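Local coordinates for rifin (Plasmodium falciparum, PDB 7JZK), which binds the LAIR1 ectodomain carried by an antibody, and probably the receptor LAIR1, through its V2 domain, probably as a variant surface antigen of the malaria parasite, at residues G46-L49 / K50-F53; Y58-V61 / T62-A65; I64-A67 / I68-M72; S75-A78 / F79-K82. All coordinates share one frame; numbering follows the deposited sequence.

In the fold
The chain first runs through helix 13-39 and a two-strand hairpin, 43-44 with 47-48. Contact 1 closes the step from the second strand into helix 49-55. Contact 2 closes the loop into helix 61-75, which packs on helices 13-39 and 108-126. Contact 3 lies further along that helix and shares I64 and A65 with contact 2. Contact 4 adjoins contact 3, in the loop where LAIR1 binds; the C76-C89 disulfide ties it to helix 86-94. None nests or crosses; contacts 2 and 3 overlap, and the others follow in series. Contact 1 touches contact 2 through F53 and Y58, and contact 3 through F52 and A67.

Contact 1: G46-L49 / K50-F53; sequences GTSL and KSFF. With NAG (2-acetamido-2-deoxy-beta-D-glucopyranose), chain E.
S48 and S51 meet in the N-cap of helix 49-55. S48 OG takes the backbone N-H of S51 at 3.0 Å, with an N-H...O angle of 161°. The hydroxyl reaches it because OG sits between the backbone N and the carbonyl carbon (chi1 78°), turned toward the first turn of the helix. S48 also serves through its backbone: its O accepts from F52 N at 2.6 Å, in the carbonyl plane. One residue on, L49 O accepts from F53 N at 3.0 Å. A second hydroxyl pair lies beside the cap, T47 with S51. T47 OG1 and S51 OG are 2.5 Å apart, a short hydrogen bond in which either hydroxyl may donate. T47 CG2 also lies against S51 OG and reaches F52, 3.9 Å from F52 CB.

The two phenylalanines form the next layer. The edge of the F52 ring, at CD1, stands over the centre of one F53 face. L49 O lies at the edge of the F53 ring, 3.2 Å from CD2. Over one face of F52 comes the acetamide methyl of the glycan, with NAG C8 3.3 Å from CE2.

Further out, L49 packs on I32 of helix 13-39 and L44 of the hairpin. F53 packs on I31, I32 and L35, and F52 on L44.

The chemistry implies a helix start in which the amides of S51, F52 and F53 are met by S48 OG, S48 O and L49 O in turn. On this short helix, one aromatic side chain meets the sugar and the other faces the long helix.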
loop_
_atom_site.group_PDB
_atom_site.type_symbol
_atom_site.label_atom_id
_atom_site.label_comp_id
_atom_site.label_asym_id
_atom_site.label_seq_id
_atom_site.Cartn_x
_atom_site.Cartn_y
_atom_site.Cartn_z
ATOM N N GLY B 46 -2.115 13.806 6.711
ATOM C CA GLY B 46 -1.283 14.983 7.010
ATOM C C GLY B 46 -1.503 15.587 8.369
ATOM O O GLY B 46 -1.001 16.679 8.607
ATOM N N THR B 47 -2.235 14.898 9.220
ATOM C CA THR B 47 -2.546 15.493 10.523
ATOM C C THR B 47 -2.757 14.380 11.534
ATOM O O THR B 47 -2.964 13.243 11.123
ATOM C CB THR B 47 -3.704 16.483 10.398
ATOM O OG1 THR B 47 -3.618 17.353 11.523
ATOM C CG2 THR B 47 -5.059 15.819 10.295
ATOM N N SER B 48 -2.700 14.726 12.809
ATOM C CA SER B 48 -2.880 13.735 13.884
ATOM C C SER B 48 -4.300 13.208 13.813
ATOM O O SER B 48 -5.146 13.888 13.271
ATOM C CB SER B 48 -2.600 14.358 15.216
ATOM O OG SER B 48 -3.685 15.154 15.651
ATOM N N LEU B 49 -4.513 12.011 14.334
ATOM C CA LEU B 49 -5.854 11.403 14.257
ATOM C C LEU B 49 -6.821 12.222 15.107
ATOM O O LEU B 49 -7.983 12.305 14.721
ATOM C CB LEU B 49 -5.740 9.980 14.807
ATOM C CG LEU B 49 -6.152 8.845 13.875
ATOM C CD1 LEU B 49 -5.599 9.066 12.485
ATOM C CD2 LEU B 49 -5.670 7.513 14.419
ATOM N N LYS B 50 -6.339 12.838 16.194
ATOM C CA LYS B 50 -7.259 13.717 16.925
ATOM C C LYS B 50 -7.604 14.937 16.090
ATOM O O LYS B 50 -8.764 15.333 16.008
ATOM C CB LYS B 50 -6.662 14.173 18.271
ATOM C CG LYS B 50 -7.493 15.215 19.038
ATOM C CD LYS B 50 -6.797 15.655 20.367
ATOM C CE LYS B 50 -7.774 16.274 21.424
ATOM N NZ LYS B 50 -8.863 15.299 21.847
ATOM N N SER B 51 -6.609 15.525 15.429
ATOM C CA SER B 51 -6.854 16.646 14.526
ATOM C C SER B 51 -7.663 16.209 13.315
ATOM O O SER B 51 -8.495 16.962 12.804
ATOM C CB SER B 51 -5.517 17.242 14.072
ATOM O OG SER B 51 -5.623 18.074 12.919
ATOM N N PHE B 52 -7.448 14.975 12.862
ATOM C CA PHE B 52 -8.168 14.447 11.708
ATOM C C PHE B 52 -9.656 14.351 11.997
ATOM O O PHE B 52 -10.480 14.597 11.117
ATOM C CB PHE B 52 -7.615 13.075 11.317
ATOM C CG PHE B 52 -8.393 12.392 10.217
ATOM C CD1 PHE B 52 -9.488 11.606 10.518
ATOM C CD2 PHE B 52 -8.014 12.513 8.889
ATOM C CE1 PHE B 52 -10.205 10.974 9.520
ATOM C CE2 PHE B 52 -8.743 11.867 7.875
ATOM C CZ PHE B 52 -9.832 11.098 8.199
ATOM N N PHE B 53 -10.019 13.967 13.215
ATOM C CA PHE B 53 -11.420 13.812 13.617
ATOM C C PHE B 53 -12.095 15.074 14.150
ATOM O O PHE B 53 -13.207 14.980 14.684
ATOM C CB PHE B 53 -11.571 12.648 14.590
ATOM C CG PHE B 53 -11.558 11.333 13.897
ATOM C CD1 PHE B 53 -12.639 10.976 13.120
ATOM C CD2 PHE B 53 -10.482 10.457 13.988
ATOM C CE1 PHE B 53 -12.661 9.780 12.448
ATOM C CE2 PHE B 53 -10.507 9.244 13.303
ATOM C CZ PHE B 53 -11.600 8.912 12.538
HETATM C C1 NAG E . -7.089 15.935 4.081
HETATM C C2 NAG E . -8.041 16.742 4.890
HETATM C C3 NAG E . -8.746 17.721 3.995
HETATM C C4 NAG E . -7.761 18.567 3.202
HETATM C C5 NAG E . -6.588 17.770 2.618
HETATM C C6 NAG E . -5.427 18.669 2.256
HETATM C C7 NAG E . -8.994 15.763 6.905
HETATM C C8 NAG E . -10.067 14.897 7.473
HETATM N N2 NAG E . -9.007 15.922 5.584
HETATM O O3 NAG E . -9.568 18.528 4.833
HETATM O O4 NAG E . -8.485 19.026 2.070
HETATM O O5 NAG E . -6.079 16.787 3.542
HETATM O O6 NAG E . -4.401 17.917 1.628
HETATM O O7 NAG E . -8.126 16.259 7.597
#

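Contact 2: Y58-V61 / T62-A65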
loop_
_atom_site.group_PDB
_atom_site.type_symbol
_atom_site.label_atom_id
_atom_site.label_comp_id
_atom_site.label_asym_id
_atom_site.label_seq_id
_atom_site.Cartn_x
_atom_site.Cartn_y
_atom_site.Cartn_z
ATOM N N TYR B 58 -16.987 10.749 13.202
ATOM C CA TYR B 58 -16.365 9.617 13.865
ATOM C C TYR B 58 -16.838 8.268 13.323
ATOM O O TYR B 58 -16.187 7.247 13.574
ATOM C CB TYR B 58 -16.624 9.753 15.373
ATOM C CG TYR B 58 -16.845 8.460 16.117
ATOM C CD1 TYR B 58 -18.118 7.915 16.270
ATOM C CD2 TYR B 58 -15.784 7.788 16.676
ATOM C CE1 TYR B 58 -18.309 6.715 16.959
ATOM C CE2 TYR B 58 -15.966 6.589 17.344
ATOM C CZ TYR B 58 -17.217 6.061 17.502
ATOM O OH TYR B 58 -17.351 4.870 18.193
ATOM N N SER B 59 -17.926 8.230 12.552
ATOM C CA SER B 59 -18.434 6.986 11.970
ATOM C C SER B 59 -18.481 7.028 10.441
ATOM O O SER B 59 -19.184 6.220 9.823
ATOM C CB SER B 59 -19.816 6.662 12.536
ATOM O OG SER B 59 -20.670 7.794 12.434
ATOM N N ASP B 60 -17.726 7.933 9.817
ATOM C CA ASP B 60 -17.748 8.125 8.365
ATOM C C ASP B 60 -16.814 7.112 7.701
ATOM O O ASP B 60 -15.704 7.425 7.272
ATOM C CB ASP B 60 -17.338 9.558 8.032
ATOM C CG ASP B 60 -17.473 9.885 6.554
ATOM O OD1 ASP B 60 -17.875 8.997 5.758
ATOM O OD2 ASP B 60 -17.136 11.030 6.187
ATOM N N VAL B 61 -17.322 5.892 7.542
ATOM C CA VAL B 61 -16.481 4.801 7.063
ATOM C C VAL B 61 -15.828 5.155 5.728
ATOM O O VAL B 61 -14.652 4.848 5.495
ATOM C CB VAL B 61 -17.309 3.514 6.952
ATOM C CG1 VAL B 61 -16.575 2.526 6.074
ATOM C CG2 VAL B 61 -17.636 2.953 8.341
ATOM N N THR B 62 -16.569 5.806 4.833
ATOM C CA THR B 62 -16.050 6.060 3.493
ATOM C C THR B 62 -14.868 7.016 3.518
ATOM O O THR B 62 -13.855 6.791 2.844
ATOM C CB THR B 62 -17.156 6.615 2.600
ATOM O OG1 THR B 62 -18.169 5.618 2.443
ATOM C CG2 THR B 62 -16.608 6.998 1.222
ATOM N N THR B 63 -14.980 8.100 4.277
ATOM C CA THR B 63 -13.910 9.089 4.268
ATOM C C THR B 63 -12.641 8.526 4.892
ATOM O O THR B 63 -11.540 8.682 4.347
ATOM C CB THR B 63 -14.375 10.338 5.012
ATOM O OG1 THR B 63 -15.523 10.876 4.345
ATOM C CG2 THR B 63 -13.258 11.394 5.106
ATOM N N ILE B 64 -12.781 7.842 6.021
ATOM C CA ILE B 64 -11.608 7.293 6.674
ATOM C C ILE B 64 -10.968 6.214 5.815
ATOM O O ILE B 64 -9.742 6.159 5.687
ATOM C CB ILE B 64 -11.981 6.773 8.064
ATOM C CG1 ILE B 64 -10.845 5.945 8.620
ATOM C CG2 ILE B 64 -13.183 5.916 7.982
ATOM C CD1 ILE B 64 -11.191 5.372 9.928
ATOM N N ALA B 65 -11.780 5.337 5.217
ATOM C CA ALA B 65 -11.219 4.273 4.399
ATOM C C ALA B 65 -10.486 4.851 3.196
ATOM O O ALA B 65 -9.397 4.392 2.843
ATOM C CB ALA B 65 -12.321 3.306 3.971
#
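An N-cap with an aspartate opens helix 61-75, and D60 holds that place. The residue is also the centre of an inverse gamma turn, which bends the loop into the helix; the turn's bond from V61 N to S59 O is weak. The carboxylate splits its two oxygens over T63. D60 OD1 accepts from T63 N at 3.4 Å, a weak capping bond. D60 OD2 accepts from T63 OG1 at 2.5 Å, a very short distance. With CG anti to the backbone N (chi1 -174°), the D60 side chain reaches forward to the first turn of the helix. The T63 side chain crosses it obliquely and brings OG1 to meet OD2. Two ties from one residue probably fix how the carboxylate is turned, and its negative charge near the helix start would suit the helix dipole.

The backbone then takes over. D60 O accepts from I64 N at 3.2 Å, with the N-H...O angle at 179°. V61 O accepts from A65 N at 2.9 Å.

The helix packs on two others. V61 packs on V120, I64 on V116 and A65 on T113, all of helix 108-126. I64 also meets L35 of helix 13-39. The branch methyl of I64 lies in the crowded position over the capping turn: CG2 is 3.0 Å from D60 O and 3.1 Å from V61 O.

Contact 3: I64-A67 / I68-M72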
loop_
_atom_site.group_PDB
_atom_site.type_symbol
_atom_site.label_atom_id
_atom_site.label_comp_id
_atom_site.label_asym_id
_atom_site.label_seq_id
_atom_site.Cartn_x
_atom_site.Cartn_y
_atom_site.Cartn_z
ATOM N N ILE B 64 -12.781 7.842 6.021
ATOM C CA ILE B 64 -11.608 7.293 6.674
ATOM C C ILE B 64 -10.968 6.214 5.815
ATOM O O ILE B 64 -9.742 6.159 5.687
ATOM C CB ILE B 64 -11.981 6.773 8.064
ATOM C CG1 ILE B 64 -10.845 5.945 8.620
ATOM C CG2 ILE B 64 -13.183 5.916 7.982
ATOM C CD1 ILE B 64 -11.191 5.372 9.928
ATOM N N ALA B 65 -11.780 5.337 5.217
ATOM C CA ALA B 65 -11.219 4.273 4.399
ATOM C C ALA B 65 -10.486 4.851 3.196
ATOM O O ALA B 65 -9.397 4.392 2.843
ATOM C CB ALA B 65 -12.321 3.306 3.971
ATOM N N SER B 66 -11.032 5.902 2.591
ATOM C CA SER B 66 -10.343 6.487 1.454
ATOM C C SER B 66 -9.036 7.142 1.887
ATOM O O SER B 66 -8.023 7.027 1.193
ATOM C CB SER B 66 -11.272 7.477 0.740
ATOM O OG SER B 66 -10.575 8.463 -0.012
ATOM N N ALA B 67 -9.019 7.803 3.043
ATOM C CA ALA B 67 -7.782 8.425 3.517
ATOM C C ALA B 67 -6.730 7.379 3.879
ATOM O O ALA B 67 -5.535 7.566 3.607
ATOM C CB ALA B 67 -8.079 9.325 4.725
ATOM N N ILE B 68 -7.153 6.272 4.489
ATOM C CA ILE B 68 -6.213 5.226 4.847
ATOM C C ILE B 68 -5.665 4.569 3.586
ATOM O O ILE B 68 -4.467 4.302 3.491
ATOM C CB ILE B 68 -6.878 4.218 5.803
ATOM C CG1 ILE B 68 -7.093 4.849 7.201
ATOM C CG2 ILE B 68 -6.039 2.934 5.896
ATOM C CD1 ILE B 68 -7.856 3.972 8.184
ATOM N N ASP B 69 -6.525 4.354 2.582
ATOM C CA ASP B 69 -6.092 3.792 1.305
ATOM C C ASP B 69 -5.067 4.684 0.645
ATOM O O ASP B 69 -4.016 4.226 0.204
ATOM C CB ASP B 69 -7.293 3.604 0.366
ATOM C CG ASP B 69 -6.884 3.209 -1.061
ATOM O OD1 ASP B 69 -6.533 4.103 -1.866
ATOM O OD2 ASP B 69 -6.946 2.021 -1.430
ATOM N N THR B 70 -5.338 5.969 0.593
ATOM C CA THR B 70 -4.417 6.885 -0.060
ATOM C C THR B 70 -3.074 6.891 0.665
ATOM O O THR B 70 -2.009 6.810 0.033
ATOM C CB THR B 70 -5.055 8.289 -0.068
ATOM O OG1 THR B 70 -6.332 8.218 -0.718
ATOM C CG2 THR B 70 -4.203 9.258 -0.849
ATOM N N GLN B 71 -3.095 6.867 1.990
ATOM C CA GLN B 71 -1.846 6.853 2.791
ATOM C C GLN B 71 -1.092 5.536 2.591
ATOM O O GLN B 71 0.122 5.587 2.444
ATOM C CB GLN B 71 -2.174 7.124 4.257
ATOM C CG GLN B 71 -0.966 7.315 5.153
ATOM C CD GLN B 71 -1.359 8.066 6.397
ATOM O OE1 GLN B 71 -1.899 9.163 6.337
ATOM N NE2 GLN B 71 -1.088 7.473 7.543
ATOM N N MET B 72 -1.805 4.409 2.587
ATOM C CA MET B 72 -1.153 3.112 2.392
ATOM C C MET B 72 -0.496 3.038 1.025
ATOM O O MET B 72 0.614 2.511 0.888
ATOM C CB MET B 72 -2.159 1.970 2.558
ATOM C CG MET B 72 -1.570 0.565 2.447
ATOM S SD MET B 72 -2.734 -0.735 2.955
ATOM C CE MET B 72 -2.672 -0.416 4.727
#
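I68 lies beside I64, one turn along the helix, and the two side chains point the same way. Their touch is I68 CD1 on I64 CG1 at 3.6 Å. The I68 chain gets there with CG1 anti to its carbonyl carbon (chi1 -71°). I68 N donates to I64 O at 2.9 Å. Next, D69 N bonds to A65 O, also at 2.9 Å, and D69 OD2 has a weak bond to Q108.

T70 adds a second bond to the usual one: its N and its hydroxyl both donate to S66 O. T70 N stands 2.9 Å from S66 O and T70 OG1 2.8 Å, and they arrive from opposite faces of the carbonyl plane. This is a threonine side chain folded back on the helix backbone. It satisfies its hydroxyl within helix 61-75, which here runs between helices 13-39 and 108-126.

Q71 N bonds to A67 O at 3.0 Å. Its extended chain leaves the helix: NE2 donates to N43 O and OE1 accepts from N45 N, tying the helix to the hairpin. M72 N closes the next turn on I68 O, while its side chain lies against F88 and R92 of helix 86-94.

Contact 4: S75-A78 / F79-K82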
loop_
_atom_site.group_PDB
_atom_site.type_symbol
_atom_site.label_atom_id
_atom_site.label_comp_id
_atom_site.label_asym_id
_atom_site.label_seq_id
_atom_site.Cartn_x
_atom_site.Cartn_y
_atom_site.Cartn_z
ATOM N N SER B 75 2.753 5.323 1.372
ATOM C CA SER B 75 3.834 5.078 2.325
ATOM C C SER B 75 4.378 3.651 2.296
ATOM O O SER B 75 5.264 3.325 3.102
ATOM C CB SER B 75 3.391 5.449 3.753
ATOM O OG SER B 75 2.088 4.993 4.059
ATOM N N CYS B 76 3.870 2.790 1.417
ATOM C CA CYS B 76 4.296 1.400 1.331
ATOM C C CYS B 76 4.632 1.054 -0.107
ATOM O O CYS B 76 4.208 0.027 -0.637
ATOM C CB CYS B 76 3.217 0.458 1.830
ATOM S SG CYS B 76 2.626 0.880 3.443
ATOM N N ASP B 77 5.419 1.897 -0.760
ATOM C CA ASP B 77 5.679 1.752 -2.185
ATOM C C ASP B 77 7.096 1.263 -2.467
ATOM O O ASP B 77 7.962 1.212 -1.586
ATOM C CB ASP B 77 5.454 3.073 -2.927
ATOM C CG ASP B 77 6.413 4.170 -2.490
ATOM O OD1 ASP B 77 6.510 4.481 -1.276
ATOM O OD2 ASP B 77 7.138 4.675 -3.374
ATOM N N ALA B 78 7.326 0.919 -3.745
ATOM C CA ALA B 78 8.615 0.402 -4.173
ATOM C C ALA B 78 9.621 1.514 -4.452
ATOM O O ALA B 78 10.827 1.252 -4.447
ATOM C CB ALA B 78 8.430 -0.493 -5.419
ATOM N N PHE B 79 9.155 2.740 -4.703
ATOM C CA PHE B 79 10.019 3.876 -5.041
ATOM C C PHE B 79 10.652 4.565 -3.835
ATOM O O PHE B 79 11.777 5.061 -3.938
ATOM C CB PHE B 79 9.214 4.940 -5.790
ATOM C CG PHE B 79 8.690 4.492 -7.105
ATOM C CD1 PHE B 79 7.362 4.126 -7.248
ATOM C CD2 PHE B 79 9.537 4.392 -8.201
ATOM C CE1 PHE B 79 6.872 3.694 -8.483
ATOM C CE2 PHE B 79 9.058 3.971 -9.437
ATOM C CZ PHE B 79 7.724 3.618 -9.573
ATOM N N SER B 80 9.950 4.636 -2.702
ATOM C CA SER B 80 10.322 5.588 -1.652
ATOM C C SER B 80 11.607 5.248 -0.908
ATOM O O SER B 80 12.177 6.136 -0.268
ATOM C CB SER B 80 9.189 5.723 -0.633
ATOM O OG SER B 80 9.601 6.511 0.461
ATOM N N GLY B 81 12.051 4.016 -0.945
ATOM C CA GLY B 81 13.262 3.625 -0.226
ATOM C C GLY B 81 12.926 3.009 1.148
ATOM O O GLY B 81 12.275 1.980 1.207
ATOM N N LYS B 82 13.319 3.694 2.203
ATOM C CA LYS B 82 13.143 3.124 3.533
ATOM C C LYS B 82 11.765 3.460 4.078
ATOM O O LYS B 82 11.370 4.628 4.073
ATOM C CB LYS B 82 14.210 3.648 4.486
ATOM C CG LYS B 82 14.047 3.040 5.856
ATOM C CD LYS B 82 14.983 3.646 6.889
ATOM C CE LYS B 82 14.552 3.246 8.289
ATOM N NZ LYS B 82 15.283 4.037 9.315
HETATM O O HOH W 1 10.597 1.966 -1.324
HETATM O O HOH W 2 12.503 1.467 -2.613
#
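D77 turns its carboxylate over the two residues that follow A78. D77 OD2 accepts from F79 N at 3.1 Å and from S80 N at 2.9 Å. Both bonds are weak, with N-H...O angles near 120°. The one to F79 N is the bond of an Asx turn. The carboxylate folds back this way with CG between the backbone N and the carbonyl carbon (chi1 64°). OD2 also lies at the edge of the F79 ring, near its plane, and D77 OD1 is 3.0 Å from S80 CB.

Two waters serve the backbone of the same turn. Water 1 donates to D77 O at 2.8 Å and accepts from G81 N at a short 2.5 Å. Water 2 donates to A78 O, again at 2.5 Å, and has only a weak bond from G81 N. So water meets G81 N and both carbonyl oxygens. G81 has backbone angles at which a side chain would collide with the preceding carbonyl.

Other polar atoms bond to the rest of the chain or to LAIR1. S75 OG bonds to Q71 O, and C76 O to R92. A disulfide from C76 to C89 ties the loop to helix 86-94. In the LAIR1 chain, S46 OG bonds to A78 N and N72 ND2 to F79 O. The backbone of C76 also bonds to the LAIR1 chain. A78 packs on L37 of LAIR1, and F79 on R64 of LAIR1.

The chemistry implies that A78 N, F79 O and the C76 backbone are met by LAIR1, while an aspartate, two waters and a disulfide probably help to hold the loop's shape.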